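Local coordinates for protein Lic12234 (PDB 4TZH) that is a leucine-rich repeat protein of unknown function, possibly a virulence factor of the pathogen Leptospira interrogans, at residues 35-46 against 57-68. Sequence-based numbering, arbitrary orientation.
With ZN (zinc ion), chain F.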
loop_
_atom_site.group_PDB
_atom_site.type_symbol
_atom_site.label_atom_id
_atom_site.label_comp_id
_atom_site.label_asym_id
_atom_site.label_seq_id
_atom_site.Cartn_x
_atom_site.Cartn_y
_atom_site.Cartn_z
ATOM N N LYS A 35 8.555 -14.063 -11.420
ATOM C CA LYS A 35 7.507 -14.944 -10.905
ATOM C C LYS A 35 8.011 -15.872 -9.822
ATOM O O LYS A 35 7.219 -16.294 -8.984
ATOM C CB LYS A 35 6.873 -15.770 -12.067
ATOM C CG LYS A 35 6.160 -14.891 -13.104
ATOM C CD LYS A 35 5.559 -15.716 -14.236
ATOM C CE LYS A 35 4.801 -14.873 -15.235
ATOM N NZ LYS A 35 4.269 -15.708 -16.348
ATOM N N GLU A 36 9.324 -16.156 -9.809
ATOM C CA GLU A 36 9.949 -17.074 -8.862
ATOM C C GLU A 36 9.845 -16.554 -7.430
ATOM O O GLU A 36 10.069 -17.337 -6.508
ATOM C CB GLU A 36 11.403 -17.381 -9.249
ATOM C CG GLU A 36 11.530 -18.238 -10.501
ATOM C CD GLU A 36 11.260 -17.542 -11.824
ATOM O OE1 GLU A 36 11.390 -16.296 -11.892
ATOM O OE2 GLU A 36 10.911 -18.249 -12.797
ATOM N N ILE A 37 9.431 -15.266 -7.235
ATOM C CA ILE A 37 9.174 -14.746 -5.892
ATOM C C ILE A 37 8.175 -15.673 -5.160
ATOM O O ILE A 37 8.250 -15.784 -3.936
ATOM C CB ILE A 37 8.605 -13.283 -5.991
ATOM C CG1 ILE A 37 8.565 -12.581 -4.612
ATOM C CG2 ILE A 37 7.181 -13.221 -6.641
ATOM C CD1 ILE A 37 9.927 -12.107 -4.161
ATOM N N GLU A 38 7.253 -16.358 -5.894
ATOM C CA GLU A 38 6.290 -17.227 -5.206
ATOM C C GLU A 38 6.941 -18.357 -4.407
ATOM O O GLU A 38 6.264 -18.958 -3.569
ATOM C CB GLU A 38 5.286 -17.820 -6.193
ATOM C CG GLU A 38 5.912 -18.755 -7.194
ATOM C CD GLU A 38 4.898 -19.374 -8.134
ATOM O OE1 GLU A 38 3.708 -19.472 -7.757
ATOM O OE2 GLU A 38 5.293 -19.735 -9.263
ATOM N N GLN A 39 8.220 -18.667 -4.686
ATOM C CA GLN A 39 8.880 -19.735 -3.924
ATOM C C GLN A 39 9.197 -19.334 -2.469
ATOM O O GLN A 39 9.444 -20.215 -1.634
ATOM C CB GLN A 39 10.167 -20.174 -4.613
ATOM C CG GLN A 39 9.910 -20.888 -5.931
ATOM C CD GLN A 39 11.218 -21.266 -6.582
ATOM O OE1 GLN A 39 12.116 -21.821 -5.953
ATOM N NE2 GLN A 39 11.345 -20.975 -7.853
ATOM N N LEU A 40 9.195 -18.023 -2.167
ATOM C CA LEU A 40 9.575 -17.529 -0.843
ATOM C C LEU A 40 8.361 -17.521 0.044
ATOM O O LEU A 40 7.874 -16.474 0.461
ATOM C CB LEU A 40 10.232 -16.145 -0.965
ATOM C CG LEU A 40 11.410 -16.074 -1.956
ATOM C CD1 LEU A 40 12.056 -14.678 -1.918
ATOM C CD2 LEU A 40 12.503 -17.095 -1.594
ATOM N N VAL A 41 7.843 -18.727 0.311
ATOM C CA VAL A 41 6.541 -18.866 0.969
ATOM C C VAL A 41 6.454 -18.255 2.362
ATOM O O VAL A 41 5.351 -17.888 2.784
ATOM C CB VAL A 41 6.091 -20.326 0.969
ATOM C CG1 VAL A 41 5.892 -20.821 -0.463
ATOM C CG2 VAL A 41 7.090 -21.211 1.717
ATOM N N ASN A 42 7.605 -18.117 3.071
ATOM C CA ASN A 42 7.615 -17.573 4.430
ATOM C C ASN A 42 7.978 -16.115 4.483
ATOM O O ASN A 42 8.199 -15.575 5.564
ATOM C CB ASN A 42 8.544 -18.389 5.305
ATOM C CG ASN A 42 7.981 -19.768 5.520
ATOM O OD1 ASN A 42 6.769 -19.935 5.668
ATOM N ND2 ASN A 42 8.835 -20.793 5.443
ATOM N N LEU A 43 8.056 -15.470 3.319
ATOM C CA LEU A 43 8.436 -14.060 3.275
ATOM C C LEU A 43 7.485 -13.195 4.112
ATOM O O LEU A 43 6.255 -13.257 3.940
ATOM C CB LEU A 43 8.445 -13.598 1.831
ATOM C CG LEU A 43 9.257 -12.329 1.578
ATOM C CD1 LEU A 43 10.758 -12.578 1.832
ATOM C CD2 LEU A 43 9.037 -11.848 0.137
ATOM N N GLU A 44 8.067 -12.315 4.942
ATOM C CA GLU A 44 7.325 -11.378 5.774
ATOM C C GLU A 44 7.484 -9.947 5.342
ATOM O O GLU A 44 6.609 -9.122 5.620
ATOM C CB GLU A 44 7.719 -11.534 7.237
ATOM C CG GLU A 44 7.379 -12.926 7.744
ATOM C CD GLU A 44 7.427 -13.160 9.235
ATOM O OE1 GLU A 44 7.876 -12.251 9.969
ATOM O OE2 GLU A 44 7.003 -14.254 9.670
ATOM N N SER A 45 8.598 -9.623 4.673
ATOM C CA SER A 45 8.816 -8.242 4.269
ATOM C C SER A 45 9.464 -8.241 2.896
ATOM O O SER A 45 10.424 -8.977 2.681
ATOM C CB SER A 45 9.773 -7.600 5.265
ATOM O OG SER A 45 10.025 -6.253 4.905
ATOM N N LEU A 46 8.951 -7.430 1.986
ATOM C CA LEU A 46 9.486 -7.326 0.644
ATOM C C LEU A 46 9.697 -5.848 0.355
ATOM O O LEU A 46 8.741 -5.055 0.459
ATOM C CB LEU A 46 8.476 -7.947 -0.334
ATOM C CG LEU A 46 8.824 -7.882 -1.812
ATOM C CD1 LEU A 46 10.212 -8.491 -2.112
ATOM C CD2 LEU A 46 7.732 -8.582 -2.669
ATOM N N PRO A 57 3.511 -9.182 -10.226
ATOM C CA PRO A 57 3.018 -10.413 -10.855
ATOM C C PRO A 57 1.849 -10.992 -10.055
ATOM O O PRO A 57 1.742 -10.763 -8.844
ATOM C CB PRO A 57 4.235 -11.337 -10.777
ATOM C CG PRO A 57 5.025 -10.840 -9.565
ATOM C CD PRO A 57 4.857 -9.358 -9.622
ATOM N N GLU A 58 1.011 -11.781 -10.705
ATOM C CA GLU A 58 -0.093 -12.435 -10.009
ATOM C C GLU A 58 0.425 -13.373 -8.920
ATOM O O GLU A 58 -0.294 -13.665 -7.976
ATOM C CB GLU A 58 -0.939 -13.237 -11.008
ATOM C CG GLU A 58 -1.723 -12.350 -11.955
ATOM C CD GLU A 58 -2.545 -13.166 -12.947
ATOM O OE1 GLU A 58 -1.949 -13.776 -13.863
ATOM O OE2 GLU A 58 -3.772 -13.292 -12.733
ATOM N N GLU A 59 1.670 -13.838 -9.056
ATOM C CA GLU A 59 2.345 -14.699 -8.063
ATOM C C GLU A 59 2.497 -14.039 -6.705
ATOM O O GLU A 59 2.724 -14.749 -5.715
ATOM C CB GLU A 59 3.722 -15.133 -8.569
ATOM C CG GLU A 59 3.667 -16.193 -9.657
ATOM C CD GLU A 59 3.328 -15.753 -11.073
ATOM O OE1 GLU A 59 3.150 -14.538 -11.312
ATOM O OE2 GLU A 59 3.221 -16.639 -11.952
ATOM N N ILE A 60 2.313 -12.718 -6.615
ATOM C CA ILE A 60 2.431 -12.049 -5.317
ATOM C C ILE A 60 1.429 -12.612 -4.311
ATOM O O ILE A 60 1.710 -12.613 -3.115
ATOM C CB ILE A 60 2.264 -10.498 -5.481
ATOM C CG1 ILE A 60 2.866 -9.720 -4.283
ATOM C CG2 ILE A 60 0.807 -10.075 -5.701
ATOM C CD1 ILE A 60 4.390 -9.521 -4.408
ATOM N N GLY A 61 0.278 -13.065 -4.777
ATOM C CA GLY A 61 -0.744 -13.557 -3.871
ATOM C C GLY A 61 -0.378 -14.827 -3.126
ATOM O O GLY A 61 -1.067 -15.191 -2.176
ATOM N N ILE A 62 0.724 -15.516 -3.531
ATOM C CA ILE A 62 1.172 -16.722 -2.821
ATOM C C ILE A 62 1.865 -16.340 -1.507
ATOM O O ILE A 62 2.019 -17.182 -0.609
ATOM C CB ILE A 62 2.104 -17.559 -3.760
ATOM C CG1 ILE A 62 1.380 -17.973 -5.060
ATOM C CG2 ILE A 62 2.760 -18.792 -3.061
ATOM C CD1 ILE A 62 0.064 -18.827 -4.878
ATOM N N LEU A 63 2.294 -15.072 -1.418
ATOM C CA LEU A 63 3.039 -14.586 -0.256
ATOM C C LEU A 63 2.088 -14.253 0.900
ATOM O O LEU A 63 2.094 -13.129 1.410
ATOM C CB LEU A 63 3.902 -13.386 -0.645
ATOM C CG LEU A 63 4.841 -13.552 -1.818
ATOM C CD1 LEU A 63 5.606 -12.236 -2.063
ATOM C CD2 LEU A 63 5.812 -14.680 -1.575
ATOM N N LYS A 64 1.316 -15.245 1.332
ATOM C CA LYS A 64 0.268 -15.003 2.330
ATOM C C LYS A 64 0.771 -14.593 3.713
ATOM O O LYS A 64 -0.036 -14.055 4.481
ATOM C CB LYS A 64 -0.679 -16.204 2.430
ATOM C CG LYS A 64 -0.064 -17.401 3.093
ATOM C CD LYS A 64 -1.107 -18.513 3.271
ATOM C CE LYS A 64 -0.657 -19.530 4.288
ATOM N NZ LYS A 64 -1.804 -20.340 4.804
ATOM N N ASN A 65 2.078 -14.760 4.010
ATOM C CA ASN A 65 2.625 -14.368 5.318
ATOM C C ASN A 65 3.206 -12.944 5.271
ATOM O O ASN A 65 3.737 -12.458 6.263
ATOM C CB ASN A 65 3.722 -15.347 5.751
ATOM C CG ASN A 65 3.156 -16.734 5.870
ATOM O OD1 ASN A 65 3.589 -17.662 5.164
ATOM N ND2 ASN A 65 2.102 -16.866 6.614
ATOM N N LEU A 66 3.109 -12.281 4.119
ATOM C CA LEU A 66 3.706 -10.966 4.010
ATOM C C LEU A 66 3.052 -9.963 4.951
ATOM O O LEU A 66 1.820 -9.806 4.924
ATOM C CB LEU A 66 3.533 -10.473 2.578
ATOM C CG LEU A 66 4.523 -9.475 2.055
ATOM C CD1 LEU A 66 5.960 -10.028 2.027
ATOM C CD2 LEU A 66 4.119 -9.006 0.676
ATOM N N LYS A 67 3.872 -9.237 5.716
ATOM C CA LYS A 67 3.399 -8.208 6.646
ATOM C C LYS A 67 3.732 -6.819 6.135
ATOM O O LYS A 67 3.008 -5.861 6.443
ATOM C CB LYS A 67 4.056 -8.342 8.016
ATOM C CG LYS A 67 3.726 -9.646 8.723
ATOM C CD LYS A 67 4.488 -9.652 10.071
ATOM C CE LYS A 67 3.578 -9.930 11.222
ATOM N NZ LYS A 67 4.361 -10.291 12.438
ATOM N N TYR A 68 4.821 -6.679 5.394
ATOM C CA TYR A 68 5.251 -5.344 4.972
ATOM C C TYR A 68 5.605 -5.374 3.496
ATOM O O TYR A 68 6.294 -6.296 3.058
ATOM C CB TYR A 68 6.501 -4.908 5.776
ATOM C CG TYR A 68 6.397 -5.169 7.254
ATOM C CD1 TYR A 68 5.514 -4.449 8.041
ATOM C CD2 TYR A 68 7.248 -6.064 7.883
ATOM C CE1 TYR A 68 5.423 -4.673 9.412
ATOM C CE2 TYR A 68 7.178 -6.287 9.255
ATOM C CZ TYR A 68 6.266 -5.585 10.008
ATOM O OH TYR A 68 6.164 -5.801 11.367
HETATM ZN ZN ZN F . -5.009 -12.568 -11.444
HETATM O O HOH W 1 4.420 -19.092 -11.788
HETATM O O HOH W 2 4.604 -15.037 2.516
HETATM O O HOH W 3 3.211 -18.602 1.387
#
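Pro57 opens the contact by laying its ring carbon CG against CG2 of Ile37, just ahead of the 3-10 segment 58-62, which packs beside the one at 35-39. Glu58 turns its carboxylate to a zinc ion, which OE2 binds at 1.9 Å and Glu82 shares. Glu59 bends at its second torsion (chi2 78°), which swings the carboxylate across the Lys35 chain, with OE1 nearest CG and OE2 nearest CD, while its CG rests on the carboxyl carbon of Glu38. The two carboxylate planes stand almost perpendicular, and one water donates to OE2 of both, probably easing their mutual repulsion. Ile60 sends CD1 inward to CD2 of Leu46, and Ile62 sets CG2 3.5 Å from the Glu38 carbonyl oxygen.

Leu63 reaches across to 35-46 with both methyls: CD1 meets CG1 of Ile37 and CD2 of Leu43, while CD2 sits 3.4 Å from O of Leu40. Two waters stitch the backbones here, one joining O of Val41 to O of Ile62, the other taking the N-H of Asn65 and donating to O of Val41 and of Leu43. With CG anti to its own N (chi1 -154°), Leu66 brings CD1 against CD2 of Leu43 and CB of Leu46.

At the strand, O of Glu44 accepts two N-H groups, Tyr68 N at 3.0 Å in the carbonyl plane and Lys67 N at 2.7 Å, tilted 27° from it. Leu46 N then donates a hydrogen bond to Tyr68 O, extending the parallel pairing, and CB of Ser45 meets the Tyr68 ring edge. Leucines and isoleucines packed inside from coil to coil, short parallel strands and 3-10 segments mark a leucine-rich repeat solenoid.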